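Local coordinates for protein beta-fructofuranosidase, insoluble isoenzyme CWINV1 (Arabidopsis thaliana, PDB 2OXB) that hydrolyses sucrose and 1-kestose, and less readily neokestose and levan, as a secreted cell-wall invertase of glycoside hydrolase family 32, at residues A[103-108]-A[141-146]; A[70-75]-A[92-97]; A[159-164]-A[172-177]. The protein carries 1 engineered substitution. All coordinates share one frame; numbering follows the deposited sequence.

Contact 1: A[103-108]-A[141-146]. With FRU (beta-D-fructofuranose), chain B.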
ATOM      1  N   GLN A 103      23.217  10.955  -4.129  1.00 25.59           N
ATOM      2  CA  GLN A 103      22.394   9.915  -4.731  1.00 24.99           C
ATOM      3  C   GLN A 103      22.648   9.533  -6.173  1.00 24.95           C
ATOM      4  O   GLN A 103      22.166  10.187  -7.107  1.00 24.79           O
ATOM      5  CB  GLN A 103      20.930  10.273  -4.568  1.00 23.19           C
ATOM      6  CG  GLN A 103      20.480  10.150  -3.154  1.00 22.09           C
ATOM      7  CD  GLN A 103      19.331  11.047  -2.876  1.00 23.27           C
ATOM      8  OE1 GLN A 103      18.452  11.213  -3.725  1.00 24.94           O
ATOM      9  NE2 GLN A 103      19.305  11.634  -1.682  1.00 21.57           N
ATOM     10  N   VAL A 104      23.387   8.440  -6.336  1.00 24.06           N
ATOM     11  CA  VAL A 104      23.709   7.912  -7.651  1.00 25.24           C
ATOM     12  C   VAL A 104      22.877   6.659  -7.908  1.00 25.53           C
ATOM     13  O   VAL A 104      22.358   6.043  -6.981  1.00 24.38           O
ATOM     14  CB  VAL A 104      25.207   7.550  -7.761  1.00 25.15           C
ATOM     15  CG1 VAL A 104      26.045   8.805  -7.743  1.00 26.26           C
ATOM     16  CG2 VAL A 104      25.607   6.644  -6.611  1.00 26.85           C
ATOM     17  N   GLN A 105      22.753   6.301  -9.179  1.00 27.69           N
ATOM     18  CA  GLN A 105      21.999   5.131  -9.590  1.00 28.56           C
ATOM     19  C   GLN A 105      22.926   4.049 -10.071  1.00 29.06           C
ATOM     20  O   GLN A 105      23.752   4.281 -10.951  1.00 27.66           O
ATOM     21  CB  GLN A 105      21.032   5.486 -10.710  1.00 29.85           C
ATOM     22  CG  GLN A 105      20.065   6.542 -10.296  1.00 32.64           C
ATOM     23  CD  GLN A 105      19.345   6.165  -9.021  1.00 34.88           C
ATOM     24  OE1 GLN A 105      18.878   7.032  -8.287  1.00 37.46           O
ATOM     25  NE2 GLN A 105      19.243   4.861  -8.752  1.00 32.62           N
ATOM     26  N   ASN A 106      22.749   2.862  -9.496  1.00 29.81           N
ATOM     27  CA  ASN A 106      23.560   1.700  -9.806  1.00 31.62           C
ATOM     28  C   ASN A 106      22.720   0.531 -10.251  1.00 33.97           C
ATOM     29  O   ASN A 106      21.542   0.452  -9.910  1.00 35.94           O
ATOM     30  CB  ASN A 106      24.342   1.305  -8.567  1.00 29.93           C
ATOM     31  CG  ASN A 106      25.095   2.467  -7.993  1.00 28.71           C
ATOM     32  OD1 ASN A 106      25.924   3.066  -8.674  1.00 26.19           O
ATOM     33  ND2 ASN A 106      24.805   2.811  -6.745  1.00 30.52           N
ATOM     34  N   ILE A 107      23.341  -0.382 -10.994  1.00 35.63           N
ATOM     35  CA  ILE A 107      22.666  -1.581 -11.485  1.00 37.54           C
ATOM     36  C   ILE A 107      23.321  -2.828 -10.876  1.00 39.37           C
ATOM     37  O   ILE A 107      24.512  -2.819 -10.556  1.00 40.00           O
ATOM     38  CB  ILE A 107      22.728  -1.657 -13.037  1.00 37.23           C
ATOM     39  CG1 ILE A 107      21.809  -2.766 -13.555  1.00 37.84           C
ATOM     40  CG2 ILE A 107      24.144  -1.923 -13.498  1.00 37.27           C
ATOM     41  CD1 ILE A 107      21.739  -2.864 -15.085  1.00 36.38           C
ATOM     42  N   ALA A 108      22.534  -3.893 -10.712  1.00 41.41           N
ATOM     43  CA  ALA A 108      23.013  -5.157 -10.140  1.00 42.29           C
ATOM     44  C   ALA A 108      22.348  -6.410 -10.750  1.00 43.34           C
ATOM     45  O   ALA A 108      21.127  -6.545 -10.726  1.00 43.49           O
ATOM     46  CB  ALA A 108      22.795  -5.150  -8.625  1.00 41.26           C
ATOM     47  N   SER A 141      21.156  15.345  -3.481  1.00 45.38           N
ATOM     48  CA  SER A 141      20.540  14.771  -2.290  1.00 42.83           C
ATOM     49  C   SER A 141      19.057  14.532  -2.523  1.00 40.65           C
ATOM     50  O   SER A 141      18.295  14.340  -1.580  1.00 39.97           O
ATOM     51  CB  SER A 141      20.723  15.704  -1.095  1.00 42.78           C
ATOM     52  OG  SER A 141      22.091  15.857  -0.790  1.00 43.45           O
ATOM     53  N   SER A 142      18.655  14.557  -3.787  1.00 38.66           N
ATOM     54  CA  SER A 142      17.270  14.331  -4.151  1.00 37.51           C
ATOM     55  C   SER A 142      17.156  13.734  -5.547  1.00 36.53           C
ATOM     56  O   SER A 142      16.518  14.311  -6.424  1.00 34.96           O
ATOM     57  CB  SER A 142      16.478  15.639  -4.065  1.00 37.91           C
ATOM     58  OG  SER A 142      15.572  15.595  -2.963  1.00 37.79           O
ATOM     59  N   PHE A 143      17.773  12.563  -5.731  1.00 36.10           N
ATOM     60  CA  PHE A 143      17.782  11.836  -7.010  1.00 36.51           C
ATOM     61  C   PHE A 143      17.857  10.323  -6.757  1.00 35.15           C
ATOM     62  O   PHE A 143      18.872   9.672  -7.041  1.00 35.05           O
ATOM     63  CB  PHE A 143      18.989  12.275  -7.854  1.00 37.47           C
ATOM     64  CG  PHE A 143      19.105  11.568  -9.178  1.00 38.49           C
ATOM     65  CD1 PHE A 143      18.046  11.571 -10.083  1.00 41.39           C
ATOM     66  CD2 PHE A 143      20.286  10.946  -9.540  1.00 39.12           C
ATOM     67  CE1 PHE A 143      18.168  10.964 -11.339  1.00 41.28           C
ATOM     68  CE2 PHE A 143      20.421  10.338 -10.791  1.00 40.77           C
ATOM     69  CZ  PHE A 143      19.359  10.349 -11.690  1.00 41.49           C
ATOM     70  N   ARG A 144      16.770   9.765  -6.237  1.00 33.00           N
ATOM     71  CA  ARG A 144      16.744   8.352  -5.921  1.00 30.60           C
ATOM     72  C   ARG A 144      15.418   7.674  -6.242  1.00 29.35           C
ATOM     73  O   ARG A 144      14.477   8.304  -6.737  1.00 27.79           O
ATOM     74  CB  ARG A 144      17.073   8.149  -4.428  1.00 29.57           C
ATOM     75  CG  ARG A 144      15.865   7.989  -3.494  1.00 28.24           C
ATOM     76  CD  ARG A 144      15.217   9.298  -3.073  1.00 27.54           C
ATOM     77  NE  ARG A 144      16.008  10.030  -2.090  1.00 24.98           N
ATOM     78  CZ  ARG A 144      15.645  11.190  -1.563  1.00 21.87           C
ATOM     79  NH1 ARG A 144      14.506  11.742  -1.927  1.00 22.26           N
ATOM     80  NH2 ARG A 144      16.421  11.794  -0.681  1.00 19.92           N
ATOM     81  N   ASP A 145      15.376   6.373  -5.958  1.00 27.17           N
ATOM     82  CA  ASP A 145      14.198   5.549  -6.152  1.00 24.56           C
ATOM     83  C   ASP A 145      13.796   5.290  -7.584  1.00 24.08           C
ATOM     84  O   ASP A 145      12.716   5.676  -8.019  1.00 24.21           O
ATOM     85  CB  ASP A 145      13.041   6.154  -5.385  1.00 22.75           C
ATOM     86  CG  ASP A 145      13.364   6.318  -3.932  1.00 21.64           C
ATOM     87  OD1 ASP A 145      14.309   5.647  -3.476  1.00 18.55           O
ATOM     88  OD2 ASP A 145      12.683   7.104  -3.248  1.00 24.24           O
ATOM     89  N   PRO A 146      14.674   4.624  -8.342  1.00 23.49           N
ATOM     90  CA  PRO A 146      14.400   4.305  -9.743  1.00 22.24           C
ATOM     91  C   PRO A 146      13.365   3.197  -9.851  1.00 21.54           C
ATOM     92  O   PRO A 146      13.395   2.205  -9.116  1.00 22.16           O
ATOM     93  CB  PRO A 146      15.762   3.879 -10.281  1.00 22.11           C
ATOM     94  CG  PRO A 146      16.401   3.246  -9.085  1.00 24.13           C
ATOM     95  CD  PRO A 146      16.034   4.201  -7.961  1.00 23.54           C
TER
HETATM   96  C1  FRU B   2      11.101   6.236   1.738  1.00 48.46           C
HETATM   97  C2  FRU B   2      12.590   6.598   1.672  1.00 49.90           C
HETATM   98  C3  FRU B   2      13.121   6.512   0.228  1.00 49.26           C
HETATM   99  C4  FRU B   2      14.552   6.090   0.400  1.00 48.91           C
HETATM  100  C5  FRU B   2      14.467   5.241   1.668  1.00 50.24           C
HETATM  101  C6  FRU B   2      15.615   5.461   2.634  1.00 51.83           C
HETATM  102  O1  FRU B   2      10.305   7.185   1.050  1.00 47.11           O
HETATM  103  O2  FRU B   2      13.028   7.879   2.258  1.00 52.70           O
HETATM  104  O3  FRU B   2      13.046   7.745  -0.482  1.00 51.09           O
HETATM  105  O4  FRU B   2      15.022   5.323  -0.713  1.00 46.67           O
HETATM  106  O5  FRU B   2      13.274   5.587   2.356  1.00 49.83           O
HETATM  107  O6  FRU B   2      16.784   4.898   2.066  1.00 53.60           O
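Q103 turns its CG anti to its own carbonyl carbon (chi1 -71°) and runs extended beyond it, while F143 holds CG anti to its backbone N (chi1 179°); the amide at the end of the Q103 chain meets the backbone N of F143. The meeting joins strand 103-110 of one blade of the N-terminal five-bladed beta-propeller to the loop carrying R144, D145 and P146, the Arg-Asp-Pro motif of the GH32 family. The one clear hydrogen bond across the contact runs from F143 N to Q103 OE1, modelled at 2.5 Å; the donor stands above the carbonyl plane of the amide. The other end of that amide comes close to the backbone of S141, with Q103 NE2 2.9 Å from S141 O. Q103 OE1 also lies over one face of the R144 guanidinium, the amide and guanidinium planes inclined by 27°, and is 3.2 Å from R144 NE at an angle too poor for a bond. F143 presents its ring edge to the strand, where Q103 O lies near the ring plane, 3.2 Å from F143 CD2. Further along, the aliphatic part of Q105 closes on the same ring, CG to F143 CE2 at 3.8 Å, and the Q105 side chain and the P146 ring meet tip to tip. These packed groups border the sucrose site: W78 touches both Q103 and R144, and the glucose unit also touches R144. D145 points its CB away from the strand, and its carboxylate holds the fructose unit through both oxygens, OD1 accepting from FRU O4 at 2.9 Å and OD2, which also takes C200 N, accepting from FRU O3 at 2.9 Å.

Contact 2: A[70-75]-A[92-97]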
ATOM      1  N   ALA A  70      31.309  -1.086  -2.164  1.00 33.87           N
ATOM      2  CA  ALA A  70      31.889  -0.489  -3.354  1.00 33.82           C
ATOM      3  C   ALA A  70      31.653   1.011  -3.275  1.00 34.38           C
ATOM      4  O   ALA A  70      30.719   1.468  -2.612  1.00 34.99           O
ATOM      5  CB  ALA A  70      31.238  -1.060  -4.608  1.00 32.78           C
ATOM      6  N   PRO A  71      32.493   1.800  -3.963  1.00 33.42           N
ATOM      7  CA  PRO A  71      32.367   3.258  -3.962  1.00 31.82           C
ATOM      8  C   PRO A  71      30.919   3.733  -4.138  1.00 30.84           C
ATOM      9  O   PRO A  71      30.324   4.300  -3.220  1.00 29.74           O
ATOM     10  CB  PRO A  71      33.245   3.672  -5.141  1.00 32.06           C
ATOM     11  CG  PRO A  71      34.298   2.613  -5.165  1.00 32.32           C
ATOM     12  CD  PRO A  71      33.499   1.362  -4.950  1.00 32.95           C
ATOM     13  N   PHE A  72      30.381   3.467  -5.328  1.00 30.11           N
ATOM     14  CA  PHE A  72      29.034   3.855  -5.742  1.00 28.37           C
ATOM     15  C   PHE A  72      27.863   3.649  -4.775  1.00 28.69           C
ATOM     16  O   PHE A  72      26.723   3.977  -5.100  1.00 27.59           O
ATOM     17  CB  PHE A  72      28.716   3.205  -7.101  1.00 27.16           C
ATOM     18  CG  PHE A  72      28.847   1.698  -7.125  1.00 25.19           C
ATOM     19  CD1 PHE A  72      27.860   0.878  -6.564  1.00 26.56           C
ATOM     20  CD2 PHE A  72      29.938   1.097  -7.747  1.00 23.05           C
ATOM     21  CE1 PHE A  72      27.954  -0.524  -6.625  1.00 24.39           C
ATOM     22  CE2 PHE A  72      30.046  -0.298  -7.814  1.00 23.97           C
ATOM     23  CZ  PHE A  72      29.051  -1.110  -7.254  1.00 24.11           C
ATOM     24  N   ASP A  73      28.138   3.131  -3.584  1.00 29.54           N
ATOM     25  CA  ASP A  73      27.086   2.908  -2.589  1.00 29.81           C
ATOM     26  C   ASP A  73      27.701   2.686  -1.220  1.00 28.19           C
ATOM     27  O   ASP A  73      27.062   2.124  -0.335  1.00 28.90           O
ATOM     28  CB  ASP A  73      26.259   1.671  -2.943  1.00 30.52           C
ATOM     29  CG  ASP A  73      27.002   0.389  -2.659  1.00 29.98           C
ATOM     30  OD1 ASP A  73      26.328  -0.619  -2.350  1.00 28.71           O
ATOM     31  OD2 ASP A  73      28.258   0.396  -2.759  1.00 28.50           O
ATOM     32  N   ILE A  74      28.943   3.123  -1.065  1.00 27.07           N
ATOM     33  CA  ILE A  74      29.688   2.950   0.170  1.00 26.32           C
ATOM     34  C   ILE A  74      28.947   3.578   1.353  1.00 27.72           C
ATOM     35  O   ILE A  74      29.204   3.245   2.507  1.00 30.42           O
ATOM     36  CB  ILE A  74      31.134   3.554  -0.013  1.00 25.78           C
ATOM     37  CG1 ILE A  74      32.185   2.661   0.652  1.00 22.61           C
ATOM     38  CG2 ILE A  74      31.196   4.989   0.521  1.00 26.06           C
ATOM     39  CD1 ILE A  74      32.173   2.695   2.146  1.00 22.66           C
ATOM     40  N   ASN A  75      27.998   4.463   1.072  1.00 27.31           N
ATOM     41  CA  ASN A  75      27.276   5.112   2.159  1.00 27.00           C
ATOM     42  C   ASN A  75      25.815   4.704   2.352  1.00 27.79           C
ATOM     43  O   ASN A  75      25.107   5.248   3.213  1.00 27.89           O
ATOM     44  CB  ASN A  75      27.406   6.624   2.013  1.00 25.39           C
ATOM     45  CG  ASN A  75      28.717   7.133   2.561  1.00 25.22           C
ATOM     46  OD1 ASN A  75      28.896   7.197   3.772  1.00 28.14           O
ATOM     47  ND2 ASN A  75      29.654   7.470   1.679  1.00 25.11           N
ATOM     48  N   ILE A  92      18.502  -5.305 -11.509  1.00 28.78           N
ATOM     49  CA  ILE A  92      18.055  -4.370 -10.465  1.00 25.87           C
ATOM     50  C   ILE A  92      18.621  -2.963 -10.639  1.00 24.61           C
ATOM     51  O   ILE A  92      19.756  -2.775 -11.070  1.00 25.14           O
ATOM     52  CB  ILE A  92      18.401  -4.878  -9.017  1.00 23.85           C
ATOM     53  CG1 ILE A  92      17.373  -5.926  -8.572  1.00 18.56           C
ATOM     54  CG2 ILE A  92      18.416  -3.709  -8.027  1.00 21.04           C
ATOM     55  CD1 ILE A  92      17.647  -6.543  -7.229  1.00 14.60           C
ATOM     56  N   LEU A  93      17.800  -1.975 -10.313  1.00 23.02           N
ATOM     57  CA  LEU A  93      18.199  -0.581 -10.395  1.00 21.74           C
ATOM     58  C   LEU A  93      18.007   0.008  -9.002  1.00 22.28           C
ATOM     59  O   LEU A  93      16.880   0.211  -8.559  1.00 21.33           O
ATOM     60  CB  LEU A  93      17.337   0.155 -11.428  1.00 20.91           C
ATOM     61  CG  LEU A  93      17.729  -0.020 -12.906  1.00 22.48           C
ATOM     62  CD1 LEU A  93      17.703  -1.490 -13.278  1.00 25.18           C
ATOM     63  CD2 LEU A  93      16.781   0.770 -13.805  1.00 22.92           C
ATOM     64  N   TYR A  94      19.105   0.246  -8.290  1.00 24.04           N
ATOM     65  CA  TYR A  94      18.996   0.807  -6.949  1.00 25.16           C
ATOM     66  C   TYR A  94      19.891   2.035  -6.773  1.00 26.13           C
ATOM     67  O   TYR A  94      20.921   2.179  -7.444  1.00 26.38           O
ATOM     68  CB  TYR A  94      19.351  -0.242  -5.892  1.00 23.72           C
ATOM     69  CG  TYR A  94      20.831  -0.412  -5.675  1.00 25.26           C
ATOM     70  CD1 TYR A  94      21.497   0.288  -4.677  1.00 24.98           C
ATOM     71  CD2 TYR A  94      21.570  -1.266  -6.480  1.00 27.38           C
ATOM     72  CE1 TYR A  94      22.864   0.138  -4.486  1.00 25.30           C
ATOM     73  CE2 TYR A  94      22.933  -1.419  -6.296  1.00 28.32           C
ATOM     74  CZ  TYR A  94      23.575  -0.714  -5.297  1.00 26.72           C
ATOM     75  OH  TYR A  94      24.932  -0.886  -5.126  1.00 29.10           O
ATOM     76  N   THR A  95      19.468   2.908  -5.860  1.00 25.88           N
ATOM     77  CA  THR A  95      20.160   4.148  -5.530  1.00 24.19           C
ATOM     78  C   THR A  95      21.186   3.945  -4.421  1.00 22.11           C
ATOM     79  O   THR A  95      20.831   3.643  -3.286  1.00 20.07           O
ATOM     80  CB  THR A  95      19.164   5.240  -5.024  1.00 25.96           C
ATOM     81  OG1 THR A  95      18.048   5.345  -5.917  1.00 26.71           O
ATOM     82  CG2 THR A  95      19.861   6.606  -4.930  1.00 28.33           C
ATOM     83  N   GLY A  96      22.459   4.119  -4.753  1.00 23.00           N
ATOM     84  CA  GLY A  96      23.503   3.992  -3.753  1.00 22.80           C
ATOM     85  C   GLY A  96      24.038   5.373  -3.393  1.00 23.12           C
ATOM     86  O   GLY A  96      23.819   6.342  -4.119  1.00 23.75           O
ATOM     87  N   ILE A  97      24.737   5.482  -2.273  1.00 22.90           N
ATOM     88  CA  ILE A  97      25.293   6.766  -1.871  1.00 22.74           C
ATOM     89  C   ILE A  97      26.810   6.631  -1.947  1.00 23.60           C
ATOM     90  O   ILE A  97      27.397   5.848  -1.198  1.00 23.38           O
ATOM     91  CB  ILE A  97      24.885   7.131  -0.420  1.00 23.40           C
ATOM     92  CG1 ILE A  97      23.456   6.662  -0.133  1.00 24.65           C
ATOM     93  CG2 ILE A  97      25.000   8.641  -0.211  1.00 20.55           C
ATOM     94  CD1 ILE A  97      22.404   7.247  -1.079  1.00 26.90           C
TER
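N75 and I97 supply the firm link between the loop 70-75 and the strand 93-97: N75 N donates to I97 O over 2.7 Å, with an N-H...O angle of 152° and the donor in the carbonyl plane. Beside this bond N75 CB packs on I97 CB at 3.5 Å, and N75 ND2 is satisfied by D98 O. I74 N also lies near I97 O, but its angle there is poor and its proton goes instead to P71 O, 2.8 Å away within the loop. At the other end of the contact the D73 carboxylate has its main partner in K123, a salt bridge through OD1. The same oxygen takes a weak hydrogen bond from Y94 OH at 3.1 Å. Y94 starts its path to D73 and F72 with CG between its backbone N and carbonyl carbon (chi1 81°). Its hydroxyl reaches in at the rim of the F72 ring, in the ring plane and 3.4 Å from F72 CE1, the two side chains crossing at about a right angle, while D73 CB lies at the edge of the Y94 ring. A phenylalanine in place of Y94 would probably leave D73 OD1 without its second donor and open a small gap at the F72 rim. F72 O is satisfied from outside by N106 ND2, and G96 CA adds a CA-H...O contact to it at 3.5 Å. Strand 93-97 bonds through its backbone to strands 77-81 and 103-110 on its two sides. Loop 70-75 thus meets Y94, G96 and I97 of an inner strand in a four-stranded antiparallel blade of the GH32 beta-propeller.

Contact 3: A[159-164]-A[172-177]. With NAG (2-acetamido-2-deoxy-beta-D-glucopyranose), chain E.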
ATOM      1  N   VAL A 159      12.981   4.699 -18.028  1.00 33.17           N
ATOM      2  CA  VAL A 159      12.825   4.558 -16.582  1.00 30.55           C
ATOM      3  C   VAL A 159      12.758   5.969 -16.004  1.00 30.90           C
ATOM      4  O   VAL A 159      13.169   6.930 -16.655  1.00 32.29           O
ATOM      5  CB  VAL A 159      14.006   3.797 -15.928  1.00 29.07           C
ATOM      6  CG1 VAL A 159      15.258   4.666 -15.883  1.00 27.36           C
ATOM      7  CG2 VAL A 159      13.617   3.362 -14.527  1.00 27.86           C
ATOM      8  N   ILE A 160      12.223   6.106 -14.797  1.00 29.36           N
ATOM      9  CA  ILE A 160      12.123   7.418 -14.181  1.00 28.46           C
ATOM     10  C   ILE A 160      12.654   7.408 -12.755  1.00 29.82           C
ATOM     11  O   ILE A 160      12.623   6.384 -12.063  1.00 31.33           O
ATOM     12  CB  ILE A 160      10.676   7.909 -14.164  1.00 28.28           C
ATOM     13  CG1 ILE A 160       9.786   6.849 -13.523  1.00 23.78           C
ATOM     14  CG2 ILE A 160      10.222   8.255 -15.591  1.00 27.95           C
ATOM     15  CD1 ILE A 160       8.364   7.291 -13.314  1.00 22.20           C
ATOM     16  N   ILE A 161      13.146   8.554 -12.312  1.00 28.81           N
ATOM     17  CA  ILE A 161      13.690   8.653 -10.972  1.00 29.17           C
ATOM     18  C   ILE A 161      12.997   9.788 -10.259  1.00 27.80           C
ATOM     19  O   ILE A 161      12.493  10.703 -10.897  1.00 29.23           O
ATOM     20  CB  ILE A 161      15.216   8.893 -11.013  1.00 30.13           C
ATOM     21  CG1 ILE A 161      15.902   7.705 -11.692  1.00 31.41           C
ATOM     22  CG2 ILE A 161      15.769   9.035  -9.611  1.00 31.32           C
ATOM     23  CD1 ILE A 161      15.738   7.683 -13.189  1.00 31.11           C
ATOM     24  N   GLY A 162      12.966   9.724  -8.938  1.00 26.34           N
ATOM     25  CA  GLY A 162      12.299  10.766  -8.190  1.00 27.50           C
ATOM     26  C   GLY A 162      13.211  11.894  -7.766  1.00 28.39           C
ATOM     27  O   GLY A 162      14.213  11.672  -7.080  1.00 28.59           O
ATOM     28  N   SER A 163      12.878  13.111  -8.185  1.00 28.95           N
ATOM     29  CA  SER A 163      13.664  14.278  -7.794  1.00 30.73           C
ATOM     30  C   SER A 163      12.794  15.448  -7.346  1.00 30.75           C
ATOM     31  O   SER A 163      11.645  15.272  -6.935  1.00 30.00           O
ATOM     32  CB  SER A 163      14.594  14.724  -8.933  1.00 29.74           C
ATOM     33  OG  SER A 163      15.734  13.884  -9.008  1.00 29.56           O
ATOM     34  N   LYS A 164      13.365  16.642  -7.419  1.00 31.88           N
ATOM     35  CA  LYS A 164      12.678  17.860  -7.031  1.00 33.23           C
ATOM     36  C   LYS A 164      13.574  19.045  -7.380  1.00 34.56           C
ATOM     37  O   LYS A 164      14.794  19.001  -7.189  1.00 35.37           O
ATOM     38  CB  LYS A 164      12.394  17.850  -5.522  1.00 33.14           C
ATOM     39  CG  LYS A 164      13.638  17.592  -4.668  1.00 34.14           C
ATOM     40  CD  LYS A 164      13.338  17.475  -3.166  1.00 37.39           C
ATOM     41  CE  LYS A 164      13.003  18.818  -2.511  1.00 37.67           C
ATOM     42  NZ  LYS A 164      14.137  19.793  -2.537  1.00 39.16           N
ATOM     43  N   ILE A 172      12.469  12.284 -13.161  1.00 23.06           N
ATOM     44  CA  ILE A 172      13.447  12.390 -14.234  1.00 25.84           C
ATOM     45  C   ILE A 172      13.608  11.088 -14.985  1.00 27.89           C
ATOM     46  O   ILE A 172      13.857  10.045 -14.388  1.00 30.72           O
ATOM     47  CB  ILE A 172      14.822  12.799 -13.699  1.00 27.08           C
ATOM     48  CG1 ILE A 172      14.721  14.175 -13.033  1.00 25.90           C
ATOM     49  CG2 ILE A 172      15.850  12.791 -14.842  1.00 24.88           C
ATOM     50  CD1 ILE A 172      15.988  14.614 -12.359  1.00 25.83           C
ATOM     51  N   THR A 173      13.487  11.135 -16.301  1.00 28.95           N
ATOM     52  CA  THR A 173      13.624   9.910 -17.063  1.00 29.13           C
ATOM     53  C   THR A 173      14.938   9.820 -17.822  1.00 30.20           C
ATOM     54  O   THR A 173      15.523  10.828 -18.207  1.00 31.24           O
ATOM     55  CB  THR A 173      12.446   9.744 -18.036  1.00 29.21           C
ATOM     56  OG1 THR A 173      12.766   8.745 -19.008  1.00 30.52           O
ATOM     57  CG2 THR A 173      12.124  11.055 -18.716  1.00 28.41           C
ATOM     58  N   TYR A 174      15.415   8.596 -18.003  1.00 30.72           N
ATOM     59  CA  TYR A 174      16.656   8.347 -18.722  1.00 30.05           C
ATOM     60  C   TYR A 174      16.388   7.286 -19.769  1.00 31.01           C
ATOM     61  O   TYR A 174      15.938   6.192 -19.438  1.00 30.91           O
ATOM     62  CB  TYR A 174      17.752   7.803 -17.797  1.00 28.51           C
ATOM     63  CG  TYR A 174      18.579   8.822 -17.058  1.00 25.14           C
ATOM     64  CD1 TYR A 174      18.067   9.486 -15.948  1.00 25.32           C
ATOM     65  CD2 TYR A 174      19.892   9.093 -17.450  1.00 23.79           C
ATOM     66  CE1 TYR A 174      18.835  10.400 -15.236  1.00 25.83           C
ATOM     67  CE2 TYR A 174      20.675  10.009 -16.754  1.00 25.83           C
ATOM     68  CZ  TYR A 174      20.138  10.663 -15.643  1.00 26.87           C
ATOM     69  OH  TYR A 174      20.889  11.590 -14.942  1.00 28.02           O
ATOM     70  N   THR A 175      16.653   7.605 -21.028  1.00 32.65           N
ATOM     71  CA  THR A 175      16.469   6.629 -22.088  1.00 33.42           C
ATOM     72  C   THR A 175      17.769   5.838 -22.126  1.00 34.24           C
ATOM     73  O   THR A 175      18.839   6.379 -21.843  1.00 34.44           O
ATOM     74  CB  THR A 175      16.223   7.305 -23.469  1.00 33.81           C
ATOM     75  OG1 THR A 175      17.280   8.232 -23.760  1.00 34.19           O
ATOM     76  CG2 THR A 175      14.892   8.045 -23.467  1.00 33.99           C
ATOM     77  N   SER A 176      17.681   4.556 -22.456  1.00 36.05           N
ATOM     78  CA  SER A 176      18.874   3.718 -22.524  1.00 36.86           C
ATOM     79  C   SER A 176      18.990   3.039 -23.870  1.00 36.95           C
ATOM     80  O   SER A 176      18.019   2.509 -24.403  1.00 37.61           O
ATOM     81  CB  SER A 176      18.859   2.653 -21.421  1.00 39.04           C
ATOM     82  OG  SER A 176      20.058   1.903 -21.405  1.00 38.48           O
ATOM     83  N   LYS A 177      20.198   3.064 -24.413  1.00 37.34           N
ATOM     84  CA  LYS A 177      20.480   2.446 -25.694  1.00 36.25           C
ATOM     85  C   LYS A 177      20.208   0.948 -25.579  1.00 34.74           C
ATOM     86  O   LYS A 177      19.345   0.415 -26.267  1.00 33.33           O
ATOM     87  CB  LYS A 177      21.950   2.690 -26.054  1.00 36.44           C
ATOM     88  CG  LYS A 177      22.465   4.099 -25.750  1.00 33.88           C
ATOM     89  CD  LYS A 177      21.727   5.155 -26.555  1.00 32.33           C
ATOM     90  CE  LYS A 177      22.552   6.421 -26.715  1.00 30.99           C
ATOM     91  NZ  LYS A 177      23.741   6.246 -27.602  1.00 29.00           N
TER
HETATM   92  C1  NAG E 680      18.688  20.491  -2.191  1.00 52.81           C
HETATM   93  C2  NAG E 680      18.211  20.087  -0.782  1.00 52.72           C
HETATM   94  C3  NAG E 680      18.850  20.980   0.301  1.00 53.43           C
HETATM   95  C4  NAG E 680      20.369  21.014   0.129  1.00 53.94           C
HETATM   96  C5  NAG E 680      20.701  21.435  -1.304  1.00 54.41           C
HETATM   97  C6  NAG E 680      22.184  21.456  -1.571  1.00 53.74           C
HETATM   98  C7  NAG E 680      16.050  19.144  -0.303  1.00 48.07           C
HETATM   99  C8  NAG E 680      15.697  19.064   1.176  1.00 46.94           C
HETATM  100  N2  NAG E 680      16.766  20.189  -0.696  1.00 51.67           N
HETATM  101  O3  NAG E 680      18.513  20.495   1.597  1.00 52.39           O
HETATM  102  O4  NAG E 680      20.943  21.925   1.050  1.00 54.64           O
HETATM  103  O5  NAG E 680      20.121  20.508  -2.245  1.00 53.83           O
HETATM  104  O6  NAG E 680      22.601  20.232  -2.144  1.00 52.70           O
HETATM  105  O7  NAG E 680      15.682  18.266  -1.078  1.00 44.68           O
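V159 O accepts two hydrogen bonds, from T173 OG1 at 3.0 Å and from Y174 N at 3.1 Å, and the donors arrive from opposite faces of its carbonyl plane. T173 makes this possible by setting OG1 anti to its backbone N (chi1 165°). On the same face of the sheet as the T173 side chain, I160 CG2 packs on T173 CB at 3.6 Å, the pair being non-hydrogen-bonded and antiparallel. Next to it, I161 N donates to I172 O over 2.7 Å, and the return bond from I172 N to I161 O is weak. The two strands form the hairpin 157-165/168-176, part of a three-stranded antiparallel sheet in the GH32 beta-propeller; their local axes approach to 4.4 Å with directions 150° apart. I161, I172 and Y174 share the other face, where I161 CD1 comes obliquely to Y174 CD1 at 4.0 Å. Farther along, I172 CD1 packs on S163, 3.4 Å from S163 OG, which is hydrogen-bonded to S142 O. Beyond the pairing, K164 bends its chain at its last two torsions and donates from NZ to the acetyl oxygen O7 of an N-acetylglucosamine of the protein's own glycan, 2.6 Å away; S142 OG is hydrogen-bonded to the same O7.

Contacts 1 and 2 have centres 7 Å apart and share one blade: strands 93-97 and 103-110 are neighbours in it, with a probable hydrogen bond from N106 N to Y94 O at 2.8 Å. Contact 3, centred 10 Å from contact 1, belongs to the next sheet along the chain. The loop 141-146 bridges the two through probable hydrogen bonds between S142 O and S163 OG at 2.7 Å and between R144 O and G162 N at 3.0 Å. Contacts 2 and 3 have centres about 17 Å apart and barely touch. Of the three, only contact 1 touches the fructose; the nearest side chains of the others, I97 and I161, lie about 7 and 10 Å from it.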